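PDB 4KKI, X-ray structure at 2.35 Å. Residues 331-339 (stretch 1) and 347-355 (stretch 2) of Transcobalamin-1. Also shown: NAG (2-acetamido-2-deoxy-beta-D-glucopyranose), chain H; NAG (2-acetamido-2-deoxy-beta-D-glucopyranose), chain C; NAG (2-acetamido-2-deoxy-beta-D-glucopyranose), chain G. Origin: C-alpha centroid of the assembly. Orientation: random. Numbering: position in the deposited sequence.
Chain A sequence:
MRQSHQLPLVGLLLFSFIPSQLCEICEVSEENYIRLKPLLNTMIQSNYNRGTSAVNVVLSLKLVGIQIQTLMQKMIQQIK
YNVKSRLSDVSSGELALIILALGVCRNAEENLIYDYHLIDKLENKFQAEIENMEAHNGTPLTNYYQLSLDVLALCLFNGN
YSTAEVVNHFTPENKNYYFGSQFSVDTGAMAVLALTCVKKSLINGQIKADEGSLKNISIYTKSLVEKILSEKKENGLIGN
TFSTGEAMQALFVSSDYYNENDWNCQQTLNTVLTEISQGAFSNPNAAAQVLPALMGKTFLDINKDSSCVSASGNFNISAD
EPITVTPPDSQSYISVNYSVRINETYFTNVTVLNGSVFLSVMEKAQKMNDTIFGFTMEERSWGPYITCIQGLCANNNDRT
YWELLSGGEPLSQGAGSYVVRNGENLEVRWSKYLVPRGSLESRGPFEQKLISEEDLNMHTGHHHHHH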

# COMPACT_ATOMS: atom_id res chain seq x y z
N GLN A 331 6.14 10.29 -35.26
CA GLN A 331 5.91 10.78 -33.90
C GLN A 331 4.50 10.43 -33.43
O GLN A 331 4.33 9.87 -32.35
CB GLN A 331 6.14 12.29 -33.83
CG GLN A 331 6.24 12.85 -32.42
CD GLN A 331 6.53 14.33 -32.40
OE1 GLN A 331 6.25 15.05 -33.37
NE2 GLN A 331 7.09 14.81 -31.30
N SER A 332 3.50 10.77 -34.24
CA SER A 332 2.11 10.39 -33.98
C SER A 332 1.44 11.12 -32.81
O SER A 332 2.07 11.39 -31.79
CB SER A 332 2.00 8.88 -33.78
OG SER A 332 0.65 8.48 -33.71
N TYR A 333 0.16 11.41 -32.98
CA TYR A 333 -0.63 12.04 -31.92
C TYR A 333 -1.90 11.24 -31.65
O TYR A 333 -2.38 10.50 -32.51
CB TYR A 333 -1.00 13.48 -32.29
CG TYR A 333 0.15 14.46 -32.15
CD1 TYR A 333 1.12 14.57 -33.13
CD2 TYR A 333 0.24 15.28 -31.03
CE1 TYR A 333 2.16 15.47 -33.00
CE2 TYR A 333 1.28 16.18 -30.89
CZ TYR A 333 2.24 16.27 -31.89
OH TYR A 333 3.28 17.17 -31.76
N ILE A 334 -2.46 11.41 -30.47
CA ILE A 334 -3.64 10.66 -30.09
C ILE A 334 -4.70 11.57 -29.49
O ILE A 334 -4.38 12.64 -28.98
CB ILE A 334 -3.24 9.46 -29.20
CG1 ILE A 334 -3.88 8.18 -29.71
CG2 ILE A 334 -3.52 9.69 -27.71
CD1 ILE A 334 -2.89 7.26 -30.38
N SER A 335 -5.95 11.16 -29.58
CA SER A 335 -7.05 11.98 -29.08
C SER A 335 -7.98 11.21 -28.14
O SER A 335 -8.26 10.03 -28.35
CB SER A 335 -7.86 12.58 -30.23
OG SER A 335 -7.15 13.63 -30.86
N VAL A 336 -8.45 11.90 -27.10
CA VAL A 336 -9.31 11.28 -26.09
C VAL A 336 -10.46 12.20 -25.67
O VAL A 336 -10.43 13.40 -25.92
CB VAL A 336 -8.51 10.92 -24.82
CG1 VAL A 336 -7.52 9.80 -25.10
CG2 VAL A 336 -7.81 12.15 -24.27
N ASN A 337 -11.46 11.62 -25.03
CA ASN A 337 -12.57 12.38 -24.47
C ASN A 337 -12.34 12.65 -22.99
O ASN A 337 -12.75 11.87 -22.13
CB ASN A 337 -13.90 11.64 -24.69
CG ASN A 337 -15.09 12.39 -24.11
OD1 ASN A 337 -15.10 13.62 -24.05
ND2 ASN A 337 -16.10 11.64 -23.67
N TYR A 338 -11.67 13.76 -22.69
CA TYR A 338 -11.36 14.13 -21.31
C TYR A 338 -12.49 14.91 -20.65
O TYR A 338 -12.91 15.96 -21.14
CB TYR A 338 -10.07 14.95 -21.25
CG TYR A 338 -9.69 15.42 -19.86
CD1 TYR A 338 -9.24 14.52 -18.90
CD2 TYR A 338 -9.77 16.76 -19.51
CE1 TYR A 338 -8.89 14.94 -17.64
CE2 TYR A 338 -9.42 17.19 -18.25
CZ TYR A 338 -8.98 16.27 -17.32
OH TYR A 338 -8.62 16.69 -16.06
N SER A 339 -12.98 14.40 -19.53
CA SER A 339 -14.08 15.05 -18.82
C SER A 339 -13.79 15.20 -17.33
O SER A 339 -13.11 14.37 -16.72
CB SER A 339 -15.39 14.28 -19.03
OG SER A 339 -15.31 12.97 -18.49
C1 NAG H . -17.34 12.36 -23.79
C2 NAG H . -18.40 11.53 -24.51
C3 NAG H . -19.70 12.31 -24.65
C4 NAG H . -20.14 12.83 -23.29
C5 NAG H . -19.00 13.58 -22.59
C6 NAG H . -19.43 13.95 -21.18
C7 NAG H . -18.03 9.82 -26.19
C8 NAG H . -18.12 9.57 -27.67
N2 NAG H . -17.93 11.09 -25.81
O3 NAG H . -20.70 11.48 -25.18
O4 NAG H . -21.23 13.71 -23.45
O5 NAG H . -17.83 12.79 -22.54
O6 NAG H . -18.34 14.53 -20.50
O7 NAG H . -18.06 8.88 -25.39
C1 NAG C . -11.29 18.30 -31.37
C2 NAG C . -10.10 19.04 -32.02
C3 NAG C . -10.44 19.96 -33.19
C4 NAG C . -11.57 19.40 -34.02
C5 NAG C . -12.74 19.17 -33.10
C6 NAG C . -13.97 18.77 -33.91
C7 NAG C . -8.43 19.29 -30.30
C8 NAG C . -7.69 20.25 -29.43
N2 NAG C . -9.44 19.80 -30.99
O3 NAG C . -9.29 20.09 -34.04
O4 NAG C . -11.91 20.34 -35.03
O5 NAG C . -12.40 18.09 -32.25
O6 NAG C . -13.77 17.47 -34.48
O7 NAG C . -8.14 18.11 -30.37
C1 NAG G . 1.09 4.48 -30.42
C2 NAG G . 0.35 3.73 -31.54
C3 NAG G . -0.27 2.45 -31.02
C4 NAG G . 0.79 1.62 -30.32
C5 NAG G . 1.44 2.45 -29.23
C6 NAG G . 2.51 1.65 -28.50
C7 NAG G . -1.66 4.17 -32.82
C8 NAG G . -1.30 3.47 -34.09
N2 NAG G . -0.64 4.61 -32.10
O3 NAG G . -0.83 1.70 -32.10
O4 NAG G . 0.20 0.44 -29.76
O5 NAG G . 2.03 3.60 -29.82
O6 NAG G . 3.66 2.49 -28.32
O7 NAG G . -2.82 4.33 -32.47
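Stretch 2 (347-355) FTNVTVLNG

Strand 347-353 of stretch 2 lies beside strand 333-339 of stretch 1, antiparallel, the axes 4.5 Å apart at closest approach and their directions 149° apart, both extended. The register runs from Tyr 333 opposite Leu 353 (CA-CA 4.4 Å) to Ser 339 opposite Phe 347 (CA-CA 4.1 Å). Hydrogen bonds from amide N to carbonyl O join alternate residue pairs: Ile 334 N to Val 352 O (2.7 Å) and Val 352 N to Ile 334 O (2.9 Å); Val 336 N to Val 350 O (3.2 Å) and Val 350 N to Val 336 O (3.3 Å); Thr 348 N to Tyr 338 O (3.0 Å), with a weak return from Tyr 338 N to Thr 348 O (3.1 Å). Beyond the strands, Asn 354 N reaches Ser 332 O (3.3 Å). On the face of Ile 334, Val 336, Val 350 and Val 352, methyls pack, Val 336 CG2 lying 3.6 Å from Val 350 CG2. The other face is mostly polar and carries two sugars: Ser 335 OG donates to Thr 351 OG1 (2.9 Å), which donates to O7 of the chain C sugar (2.8 Å) carried by Asn 349. C5 of the sugar on Asn 337 lies over one face of the Phe 347 ring. Leu 353 CD2 sits over the Tyr 333 ring, 3.2 Å from its CZ.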

# COMPACT_ATOMS: atom_id res chain seq x y z
N PHE A 347 -16.27 18.80 -20.54
CA PHE A 347 -15.52 17.89 -21.40
C PHE A 347 -14.95 18.56 -22.65
O PHE A 347 -15.52 19.51 -23.17
CB PHE A 347 -16.38 16.69 -21.80
CG PHE A 347 -17.56 17.04 -22.65
CD1 PHE A 347 -18.74 17.46 -22.08
CD2 PHE A 347 -17.48 16.96 -24.04
CE1 PHE A 347 -19.83 17.79 -22.86
CE2 PHE A 347 -18.56 17.29 -24.83
CZ PHE A 347 -19.74 17.70 -24.24
N THR A 348 -13.81 18.04 -23.11
CA THR A 348 -13.19 18.48 -24.35
C THR A 348 -12.54 17.28 -25.02
O THR A 348 -12.45 16.21 -24.43
CB THR A 348 -12.07 19.53 -24.11
OG1 THR A 348 -11.26 19.12 -23.00
CG2 THR A 348 -12.66 20.89 -23.81
N ASN A 349 -12.09 17.47 -26.25
CA ASN A 349 -11.27 16.48 -26.88
C ASN A 349 -9.86 17.03 -26.87
O ASN A 349 -9.61 18.09 -27.41
CB ASN A 349 -11.76 16.16 -28.29
CG ASN A 349 -11.80 17.38 -29.19
OD1 ASN A 349 -12.28 18.44 -28.80
ND2 ASN A 349 -11.31 17.22 -30.40
N VAL A 350 -8.96 16.33 -26.21
CA VAL A 350 -7.57 16.76 -26.17
C VAL A 350 -6.70 15.89 -27.07
O VAL A 350 -7.00 14.72 -27.30
CB VAL A 350 -7.00 16.76 -24.73
CG1 VAL A 350 -8.11 17.02 -23.72
CG2 VAL A 350 -6.29 15.46 -24.42
N THR A 351 -5.64 16.48 -27.60
CA THR A 351 -4.73 15.74 -28.44
C THR A 351 -3.34 15.79 -27.85
O THR A 351 -2.79 16.85 -27.60
CB THR A 351 -4.74 16.27 -29.88
OG1 THR A 351 -6.07 16.23 -30.40
CG2 THR A 351 -3.85 15.43 -30.76
N VAL A 352 -2.77 14.61 -27.61
CA VAL A 352 -1.45 14.48 -27.01
C VAL A 352 -0.56 13.54 -27.82
O VAL A 352 -1.06 12.74 -28.62
CB VAL A 352 -1.53 13.96 -25.56
CG1 VAL A 352 -2.14 15.02 -24.65
CG2 VAL A 352 -2.34 12.67 -25.51
N LEU A 353 0.74 13.65 -27.62
CA LEU A 353 1.69 12.75 -28.26
C LEU A 353 1.41 11.33 -27.81
O LEU A 353 1.05 11.10 -26.67
CB LEU A 353 3.12 13.13 -27.90
CG LEU A 353 3.57 14.53 -28.30
CD1 LEU A 353 4.71 15.02 -27.42
CD2 LEU A 353 3.97 14.57 -29.76
N ASN A 354 1.62 10.37 -28.70
CA ASN A 354 1.37 8.98 -28.39
C ASN A 354 2.29 8.58 -27.25
O ASN A 354 3.44 9.00 -27.20
CB ASN A 354 1.67 8.13 -29.62
CG ASN A 354 1.02 6.77 -29.58
OD1 ASN A 354 0.02 6.55 -28.89
ND2 ASN A 354 1.58 5.84 -30.33
N GLY A 355 1.78 7.77 -26.34
CA GLY A 355 2.56 7.38 -25.17
C GLY A 355 2.53 8.40 -24.05
O GLY A 355 3.29 8.30 -23.10